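Local coordinates for protein carbohydrate deacetylase Agd3 (Neosartorya fumigata, PDB 6NWZ) that probably removes N-acetyl groups from the exopolysaccharide galactosaminogalactan, a deacetylation required for biofilm formation by this fungus, at residues F340-G345 against L438-A443; Y474-E479 against M486-R491. One frame throughout, in Å; residues are numbered along the deposited sequence.

Overall arrangement
Both contacts lie in the deacetylase domain and follow one another along the chain. Contact 1 comes first. The loop between helices 317-321 and 362-366 supplies 340-345, and this meets 438-443 at the start of helix 441-449. It closes a large loop that includes strands 384-387 and 424-426 and helix 400-417. Contact 2 opens only after contact 1 has closed. It shuts a short hairpin, 474-479 on 486-491, at the mixed sheet containing strand 454-456. The two neither nest nor cross, yet they touch. Lys341 CE lies 3.4 Å from Glu479 O, joining loop 340-345 to helix 478-481. Leu438, before helix 441-449, packs against Val488 of the sheet.

Contact 1: residues F340-G345 against L438-A443; sequences FKKPLG and LHNGDA
Lys342 and Asp442 meet across the N-terminal end of helix 441-449, where the irregular loop 340-345 lies along the chain leading into the helix. The helix has a side-chain N-cap. Asn440 OD1 accepts from Ala443 N, which sits above the amide plane and not on a lone pair.

The Lys342 chain leaves the backbone with CG anti to N (chi1 -166°) and bends at chi3. It passes obliquely over the Asn440 amide, with CD 3.4 Å from Asn440 ND2. Its end then crosses the Asp442 side chain at about a right angle. Lys342 NZ forms a salt bridge with Asp442 OD2 at 2.6 Å, on the anti side and 27° out of the carboxylate plane. The same ammonium also donates to the backbone oxygens of Thr346 and Ala398. Asn440 ND2 donates to Ala398 O and Gln395 O, so cap and lysine share an anchor in the loop before helix 400-417.

His439 points toward the loop, and its CB lies 3.4 Å from Phe340 O. Its ring nitrogens bind elsewhere: NE2 to Glu339, ND1 to Ser480 O. Lys341 CA makes a CA-H...O contact with His439 O.

Leu344 covers the other carboxylate oxygen. Its CD2 stands 3.5 Å from Asp442 OD1 and 3.6 Å from Gly441 CA, so the leucine packs on the first turn.

Asp442 OD2 is thus gripped by two donors. The second is Gly345 N, 2.8 Å from Asp442 OD2. It meets the syn lone pair of that oxygen, and the N-H...O angle is nearly straight at 170°.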
# COMPACT_ATOMS: atom_id res chain seq x y z
N PHE A 340 11.71 17.29 16.36
CA PHE A 340 12.59 17.74 17.43
C PHE A 340 13.19 16.54 18.16
O PHE A 340 12.46 15.71 18.72
CB PHE A 340 11.83 18.63 18.40
CG PHE A 340 12.52 18.84 19.71
CD1 PHE A 340 13.61 19.69 19.82
CD2 PHE A 340 12.08 18.18 20.85
CE1 PHE A 340 14.25 19.88 21.03
CE2 PHE A 340 12.71 18.37 22.07
CZ PHE A 340 13.80 19.22 22.16
N LYS A 341 14.52 16.45 18.16
CA LYS A 341 15.23 15.40 18.88
C LYS A 341 15.57 15.90 20.28
O LYS A 341 16.37 16.83 20.44
CB LYS A 341 16.50 15.00 18.12
CG LYS A 341 17.41 14.05 18.88
CD LYS A 341 18.55 13.59 17.98
CE LYS A 341 19.68 12.97 18.79
NZ LYS A 341 19.22 11.85 19.65
N LYS A 342 14.96 15.29 21.29
CA LYS A 342 15.19 15.74 22.66
C LYS A 342 16.55 15.24 23.14
O LYS A 342 16.87 14.06 22.98
CB LYS A 342 14.10 15.22 23.60
CG LYS A 342 14.10 15.92 24.95
CD LYS A 342 13.49 15.06 26.04
CE LYS A 342 14.45 13.97 26.49
NZ LYS A 342 13.99 13.29 27.73
N PRO A 343 17.38 16.12 23.71
CA PRO A 343 18.62 15.65 24.34
C PRO A 343 18.31 14.69 25.48
O PRO A 343 17.48 14.98 26.35
CB PRO A 343 19.27 16.94 24.84
CG PRO A 343 18.66 18.02 24.01
CD PRO A 343 17.25 17.58 23.74
N LEU A 344 18.97 13.54 25.46
CA LEU A 344 18.69 12.49 26.43
C LEU A 344 18.95 12.97 27.85
O LEU A 344 19.93 13.67 28.11
CB LEU A 344 19.55 11.26 26.13
CG LEU A 344 19.53 10.74 24.69
CD1 LEU A 344 20.66 9.74 24.48
CD2 LEU A 344 18.19 10.10 24.36
N GLY A 345 18.05 12.61 28.76
CA GLY A 345 18.20 12.93 30.16
C GLY A 345 17.54 14.22 30.60
O GLY A 345 17.49 14.48 31.81
N LEU A 438 9.06 10.13 18.49
CA LEU A 438 9.86 9.28 17.61
C LEU A 438 11.30 9.75 17.49
O LEU A 438 12.12 9.02 16.93
CB LEU A 438 9.21 9.21 16.23
CG LEU A 438 7.98 8.31 16.10
CD1 LEU A 438 6.71 8.96 16.64
CD2 LEU A 438 7.78 7.88 14.66
N HIS A 439 11.64 10.94 18.00
CA HIS A 439 13.02 11.39 18.08
C HIS A 439 13.47 11.58 19.52
O HIS A 439 14.58 12.06 19.76
CB HIS A 439 13.22 12.69 17.29
CG HIS A 439 12.92 12.55 15.82
ND1 HIS A 439 13.69 11.78 14.97
CD2 HIS A 439 11.93 13.08 15.06
CE1 HIS A 439 13.19 11.85 13.75
NE2 HIS A 439 12.13 12.63 13.78
N ASN A 440 12.63 11.21 20.48
CA ASN A 440 12.97 11.26 21.90
C ASN A 440 13.48 9.88 22.30
O ASN A 440 12.69 8.93 22.40
CB ASN A 440 11.75 11.67 22.72
CG ASN A 440 12.07 11.87 24.18
OD1 ASN A 440 12.99 11.27 24.72
ND2 ASN A 440 11.29 12.73 24.84
N GLY A 441 14.79 9.76 22.52
CA GLY A 441 15.35 8.47 22.90
C GLY A 441 14.81 7.95 24.22
O GLY A 441 14.56 6.75 24.37
N ASP A 442 14.62 8.85 25.19
CA ASP A 442 14.10 8.43 26.49
C ASP A 442 12.67 7.91 26.37
O ASP A 442 12.27 7.01 27.13
CB ASP A 442 14.13 9.59 27.49
CG ASP A 442 15.52 10.18 27.65
OD1 ASP A 442 16.50 9.48 27.32
OD2 ASP A 442 15.62 11.33 28.12
N ALA A 443 11.90 8.46 25.43
CA ALA A 443 10.54 7.97 25.22
C ALA A 443 10.55 6.60 24.56
O ALA A 443 9.85 5.68 25.01
CB ALA A 443 9.76 8.98 24.37

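Contact 2: residues Y474-E479 against M486-R491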
# COMPACT_ATOMS: atom_id res chain seq x y z
N TYR A 474 10.93 1.90 8.52
CA TYR A 474 12.08 2.66 9.01
C TYR A 474 12.48 2.14 10.39
O TYR A 474 11.62 1.78 11.20
CB TYR A 474 11.74 4.15 9.08
CG TYR A 474 12.74 4.99 9.84
CD1 TYR A 474 13.89 5.47 9.23
CD2 TYR A 474 12.54 5.30 11.18
CE1 TYR A 474 14.81 6.23 9.93
CE2 TYR A 474 13.46 6.07 11.89
CZ TYR A 474 14.59 6.53 11.26
OH TYR A 474 15.50 7.29 11.96
N PHE A 475 13.78 2.08 10.64
CA PHE A 475 14.32 1.60 11.91
C PHE A 475 15.03 2.74 12.60
O PHE A 475 15.93 3.37 12.02
CB PHE A 475 15.26 0.41 11.70
CG PHE A 475 14.56 -0.84 11.23
CD1 PHE A 475 13.85 -1.62 12.12
CD2 PHE A 475 14.61 -1.22 9.90
CE1 PHE A 475 13.20 -2.77 11.70
CE2 PHE A 475 13.96 -2.37 9.47
CZ PHE A 475 13.26 -3.15 10.37
N THR A 476 14.64 3.02 13.84
CA THR A 476 15.21 4.13 14.58
C THR A 476 16.68 3.89 14.87
O THR A 476 17.14 2.75 15.00
CB THR A 476 14.45 4.34 15.90
OG1 THR A 476 14.66 3.21 16.75
CG2 THR A 476 12.97 4.50 15.63
N THR A 477 17.43 4.98 14.96
CA THR A 477 18.87 4.93 15.19
C THR A 477 19.23 5.81 16.38
O THR A 477 18.52 6.77 16.69
CB THR A 477 19.65 5.38 13.96
OG1 THR A 477 19.39 6.77 13.72
CG2 THR A 477 19.22 4.58 12.74
N VAL A 478 20.34 5.47 17.03
CA VAL A 478 20.81 6.27 18.16
C VAL A 478 21.14 7.68 17.70
O VAL A 478 20.91 8.66 18.44
CB VAL A 478 22.02 5.59 18.83
CG1 VAL A 478 22.56 6.45 19.95
CG2 VAL A 478 21.64 4.22 19.36
N GLU A 479 21.65 7.82 16.48
CA GLU A 479 22.08 9.13 16.00
C GLU A 479 20.89 10.03 15.69
O GLU A 479 20.85 11.19 16.10
CB GLU A 479 22.96 8.97 14.76
CG GLU A 479 23.28 10.28 14.09
CD GLU A 479 23.74 10.11 12.66
OE1 GLU A 479 24.41 9.10 12.37
OE2 GLU A 479 23.41 10.98 11.82
N MET A 486 13.66 0.47 17.25
CA MET A 486 12.21 0.58 17.13
C MET A 486 11.80 0.61 15.67
O MET A 486 12.39 1.34 14.86
CB MET A 486 11.71 1.83 17.85
CG MET A 486 10.22 1.80 18.17
SD MET A 486 9.81 0.68 19.53
CE MET A 486 10.75 1.41 20.86
N GLN A 487 10.80 -0.20 15.32
CA GLN A 487 10.34 -0.32 13.94
C GLN A 487 9.19 0.65 13.70
O GLN A 487 8.14 0.56 14.35
CB GLN A 487 9.91 -1.75 13.64
CG GLN A 487 9.50 -1.99 12.19
CD GLN A 487 9.00 -3.41 11.95
OE1 GLN A 487 9.38 -4.35 12.64
NE2 GLN A 487 8.13 -3.56 10.95
N VAL A 488 9.39 1.58 12.77
CA VAL A 488 8.38 2.58 12.42
C VAL A 488 7.75 2.15 11.10
O VAL A 488 8.38 2.23 10.04
CB VAL A 488 8.99 3.98 12.32
CG1 VAL A 488 7.92 4.99 11.92
CG2 VAL A 488 9.63 4.38 13.64
N ASN A 489 6.50 1.70 11.16
CA ASN A 489 5.80 1.31 9.95
C ASN A 489 5.10 2.51 9.33
O ASN A 489 4.55 3.35 10.06
CB ASN A 489 4.77 0.22 10.25
CG ASN A 489 5.37 -0.98 10.96
OD1 ASN A 489 6.04 -1.81 10.35
ND2 ASN A 489 5.14 -1.07 12.27
N PRO A 490 5.09 2.62 8.01
CA PRO A 490 4.49 3.78 7.36
C PRO A 490 2.98 3.82 7.50
O PRO A 490 2.32 2.80 7.72
CB PRO A 490 4.90 3.62 5.89
CG PRO A 490 5.15 2.15 5.73
CD PRO A 490 5.71 1.69 7.04
N ARG A 491 2.43 5.03 7.38
CA ARG A 491 0.99 5.26 7.43
C ARG A 491 0.65 6.50 6.62
O ARG A 491 1.34 7.52 6.72
CB ARG A 491 0.48 5.43 8.87
CG ARG A 491 -1.05 5.47 8.99
CD ARG A 491 -1.53 5.30 10.44
NE ARG A 491 -1.36 6.52 11.22
CZ ARG A 491 -1.92 6.74 12.41
NH1 ARG A 491 -1.71 7.88 13.05
NH2 ARG A 491 -2.69 5.81 12.97
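This is an antiparallel beta hairpin at the mixed sheet of the deacetylase domain, pairing strand 474-475 with strand 487-492. Tyr474 and Val488 form the hydrogen-bonded pair. Tyr474 N donates to Val488 O, and Val488 N returns a bond of 2.7 Å to Tyr474 O. Phe475 and Gln487 are the non-hydrogen-bonded pair. Beyond them Thr476 N donates to Met486 O at 3.0 Å, in the carbonyl plane.

The side chains divide between two faces. On one, Tyr474 and Val488 lie side by side and point the same way. Val488 CG2 comes to the edge of the tyrosine ring, 3.9 Å from Tyr474 CD2. The same methyl also meets Thr476 CG2. On the other face Phe475 and Gln487 run alongside each other, with Phe475 CE1 3.8 Å from Gln487 CG. Ring and amide planes are 54° apart. Gln487 NE2 donates to Ser598 O, with a weak bond to Asn489 OD1.

Thr476 holds the end of the pairing next to the connection. Chi1 of 66° sets OG1 between the backbone N and the carbonyl carbon, where Thr476 OG1 accepts from Met486 N at 3.0 Å. That hydroxyl is also bonded to Phe483 O, within the connection. Tyr474 OH bonds to Asp481 there.

The hairpin is held from several directions. Strand 454-456 pairs in parallel with strand 487-492, through backbone bonds from Gln487 and Asn489 to Cys455. Helix 594-607 packs on the Phe475 side through Leu602 and Tyr605, and helix 478-481 touches Tyr474 and Thr476.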